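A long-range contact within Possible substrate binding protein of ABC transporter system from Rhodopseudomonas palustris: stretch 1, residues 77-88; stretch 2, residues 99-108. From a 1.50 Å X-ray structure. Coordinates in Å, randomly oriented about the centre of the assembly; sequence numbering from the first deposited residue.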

# COMPACT_ATOMS: atom_id res chain seq x y z
N ALA A 77 7.11 -2.17 17.80
CA ALA A 77 6.72 -3.28 16.95
C ALA A 77 6.28 -2.77 15.60
O ALA A 77 5.86 -1.61 15.45
N ILE A 78 6.41 -3.66 14.61
CA ILE A 78 5.95 -3.44 13.24
C ILE A 78 5.07 -4.61 12.88
O ILE A 78 5.43 -5.74 13.16
N GLY A 79 3.88 -4.36 12.32
CA GLY A 79 3.01 -5.45 11.89
C GLY A 79 1.72 -4.92 11.30
O GLY A 79 1.48 -3.69 11.33
N THR A 80 0.89 -5.76 10.70
CA THR A 80 1.14 -7.16 10.37
C THR A 80 0.55 -7.36 8.98
O THR A 80 0.09 -6.38 8.34
N SER A 81 0.61 -8.59 8.46
CA SER A 81 0.30 -8.80 7.05
C SER A 81 -1.18 -8.62 6.75
O SER A 81 -1.56 -8.10 5.71
N SER A 82 -2.02 -9.09 7.66
CA SER A 82 -3.49 -9.05 7.52
C SER A 82 -4.08 -7.83 8.19
O SER A 82 -3.76 -7.59 9.35
N SER A 83 -4.91 -7.06 7.48
CA SER A 83 -5.60 -5.92 8.10
C SER A 83 -6.48 -6.32 9.27
O SER A 83 -6.54 -5.57 10.27
N ALA A 84 -7.19 -7.44 9.18
CA ALA A 84 -7.99 -7.88 10.30
C ALA A 84 -7.15 -8.17 11.55
O ALA A 84 -7.54 -7.77 12.66
N ALA A 85 -5.98 -8.78 11.37
CA ALA A 85 -5.08 -8.99 12.49
C ALA A 85 -4.54 -7.65 13.03
O ALA A 85 -4.45 -7.45 14.22
N ALA A 86 -4.16 -6.74 12.14
CA ALA A 86 -3.63 -5.44 12.56
C ALA A 86 -4.67 -4.65 13.36
O ALA A 86 -4.34 -4.05 14.39
N LEU A 87 -5.92 -4.67 12.90
CA LEU A 87 -6.99 -3.95 13.62
C LEU A 87 -7.18 -4.52 15.04
O LEU A 87 -7.33 -3.77 16.02
N ALA A 88 -7.10 -5.85 15.17
CA ALA A 88 -7.21 -6.49 16.46
C ALA A 88 -6.06 -6.12 17.38
O ALA A 88 -6.22 -6.09 18.61
N ILE A 99 4.58 1.71 20.85
CA ILE A 99 4.21 2.02 19.48
C ILE A 99 4.09 0.75 18.63
O ILE A 99 4.89 -0.18 18.75
N LEU A 100 3.11 0.77 17.74
CA LEU A 100 2.99 -0.20 16.66
C LEU A 100 3.03 0.58 15.35
O LEU A 100 2.21 1.47 15.12
N ILE A 101 4.00 0.25 14.50
CA ILE A 101 4.10 0.82 13.15
C ILE A 101 3.43 -0.20 12.25
O ILE A 101 3.86 -1.35 12.12
N VAL A 102 2.34 0.22 11.64
CA VAL A 102 1.53 -0.69 10.83
C VAL A 102 2.13 -0.79 9.43
O VAL A 102 2.31 0.23 8.73
N GLU A 103 2.41 -2.03 9.05
CA GLU A 103 3.08 -2.37 7.80
C GLU A 103 2.96 -3.86 7.62
O GLU A 103 3.45 -4.60 8.47
N PRO A 104 2.39 -4.32 6.50
CA PRO A 104 1.82 -3.62 5.34
C PRO A 104 0.34 -3.28 5.36
O PRO A 104 -0.11 -2.63 4.42
N ALA A 105 -0.38 -3.69 6.40
CA ALA A 105 -1.86 -3.62 6.40
C ALA A 105 -2.40 -2.27 5.94
O ALA A 105 -2.04 -1.23 6.51
N VAL A 106 -3.32 -2.31 4.98
CA VAL A 106 -3.84 -1.12 4.30
C VAL A 106 -5.17 -0.56 4.83
O VAL A 106 -5.55 0.53 4.45
N ALA A 107 -5.88 -1.27 5.69
CA ALA A 107 -7.25 -0.88 6.03
C ALA A 107 -7.34 0.55 6.52
O ALA A 107 -6.60 0.96 7.41
N ASP A 108 -8.25 1.33 5.92
CA ASP A 108 -8.36 2.74 6.28
C ASP A 108 -8.65 2.97 7.75
O ASP A 108 -8.16 3.93 8.35

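The side chains pack around a parallel pairing of strands 77-79 and 100-102, whose N-to-C directions differ by 26°. Ala77 N donates to Ile99 O at 3.1 Å and Ala77 O accepts from Ile101 N at 2.8 Å, which fixes the register and sets Ala77 beside Leu100 on one face of the sheet. There Leu100, with chi1 t and chi2 p, brings CD1 to 3.9 Å from Ala77 CB.

Ile78 (m, t) lies on the other face with Ile101, also m, t; the closest approach of their side chains is Ile78 CG1 to Ile101 CB, 4.3 Å. Farther along, Ile78 CG2 meets Glu103 CB at 3.8 Å, an aliphatic contact, while the end of Glu103 leads away and its OE1 is hydrogen-bonded elsewhere in the structure.

Gly79 has no side chain, and Leu100 CD1 comes to 3.7 Å from Gly79 N. Gly79 N donates to Ile101 O (3.0 Å) and Gly79 O accepts from Glu103 N (3.0 Å), extending the ladder past the paired residues.

Thr80 (t) and Ser81 (m) direct their CA-to-CB bonds away from stretch 2, so the contact here relies on backbone: Thr80 O lies 3.3 Å from Pro104 CD and takes a weak bond from Ala105 N, also 3.3 Å. Ser82 (t) likewise points away; its OG caps the helix by accepting from Ala85 N at 3.2 Å.

Ser83 (m) points toward stretch 2. Its OG accepts from Ala107 N at 3.2 Å, with an N-H...O angle of 142°, and packs 3.7 Å from Ala105 CB. One helical turn on, Ala86 CB touches Ala105 CB at 3.7 Å and Val102 CG1 at 4.4 Å, Val102 being in the t rotamer. Leu87 (m, t) starts sideways, but its end comes nearer, placing CD1 4.2 Å from Ala107 CB.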

# COMPACT_ATOMS: atom_id res chain seq x y z
CB ALA A 77 5.56 -4.08 17.59
CB ILE A 78 7.16 -3.42 12.26
CG1 ILE A 78 8.17 -2.33 12.63
CG2 ILE A 78 6.70 -3.27 10.79
CD1 ILE A 78 9.57 -2.50 11.94
CB THR A 80 0.52 -8.13 11.43
OG1 THR A 80 0.84 -9.48 11.06
CG2 THR A 80 -0.96 -7.96 11.56
CB SER A 81 0.76 -10.19 6.60
OG SER A 81 2.04 -10.51 7.13
CB SER A 82 -4.09 -10.31 8.17
OG SER A 82 -5.45 -10.15 8.48
CB SER A 83 -6.47 -5.16 7.11
OG SER A 83 -5.69 -4.43 6.20
CB ALA A 84 -8.87 -9.12 9.91
CB ALA A 85 -3.89 -9.94 12.08
CB ALA A 86 -3.13 -4.65 11.35
CB LEU A 87 -8.29 -4.03 12.82
CG LEU A 87 -8.39 -3.06 11.67
CD1 LEU A 87 -9.37 -3.60 10.56
CD2 LEU A 87 -8.76 -1.62 12.21
CB ALA A 88 -7.25 -8.03 16.33
CB ILE A 99 5.22 3.00 18.88
CG1 ILE A 99 5.02 4.40 19.52
CG2 ILE A 99 5.07 3.08 17.34
CD1 ILE A 99 6.19 5.28 19.30
CB LEU A 100 1.68 -0.96 16.78
CG LEU A 100 1.38 -1.93 15.62
CD1 LEU A 100 2.40 -3.06 15.50
CD2 LEU A 100 -0.02 -2.50 15.76
CB ILE A 101 5.57 1.04 12.69
CG1 ILE A 101 6.23 2.15 13.55
CG2 ILE A 101 5.57 1.39 11.20
CD1 ILE A 101 7.76 2.21 13.36
CB VAL A 102 0.05 -0.29 10.81
CG1 VAL A 102 -0.74 -1.25 9.84
CG2 VAL A 102 -0.51 -0.33 12.26
CB GLU A 103 4.58 -1.99 7.90
CG GLU A 103 5.40 -2.40 6.70
CD GLU A 103 4.97 -1.73 5.42
OE1 GLU A 103 4.89 -0.46 5.38
OE2 GLU A 103 4.79 -2.49 4.43
CB PRO A 104 2.04 -4.62 4.20
CG PRO A 104 1.89 -5.93 4.87
CD PRO A 104 2.56 -5.76 6.24
CB ALA A 105 -2.41 -3.96 7.76
CB VAL A 106 -4.06 -1.39 2.77
CG1 VAL A 106 -2.76 -1.84 2.11
CG2 VAL A 106 -5.19 -2.43 2.55
CB ALA A 107 -7.84 -1.82 7.07
CB ASP A 108 -9.49 3.43 5.47
CG ASP A 108 -9.07 3.81 4.04
OD1 ASP A 108 -7.85 3.85 3.72
OD2 ASP A 108 -9.98 4.10 3.19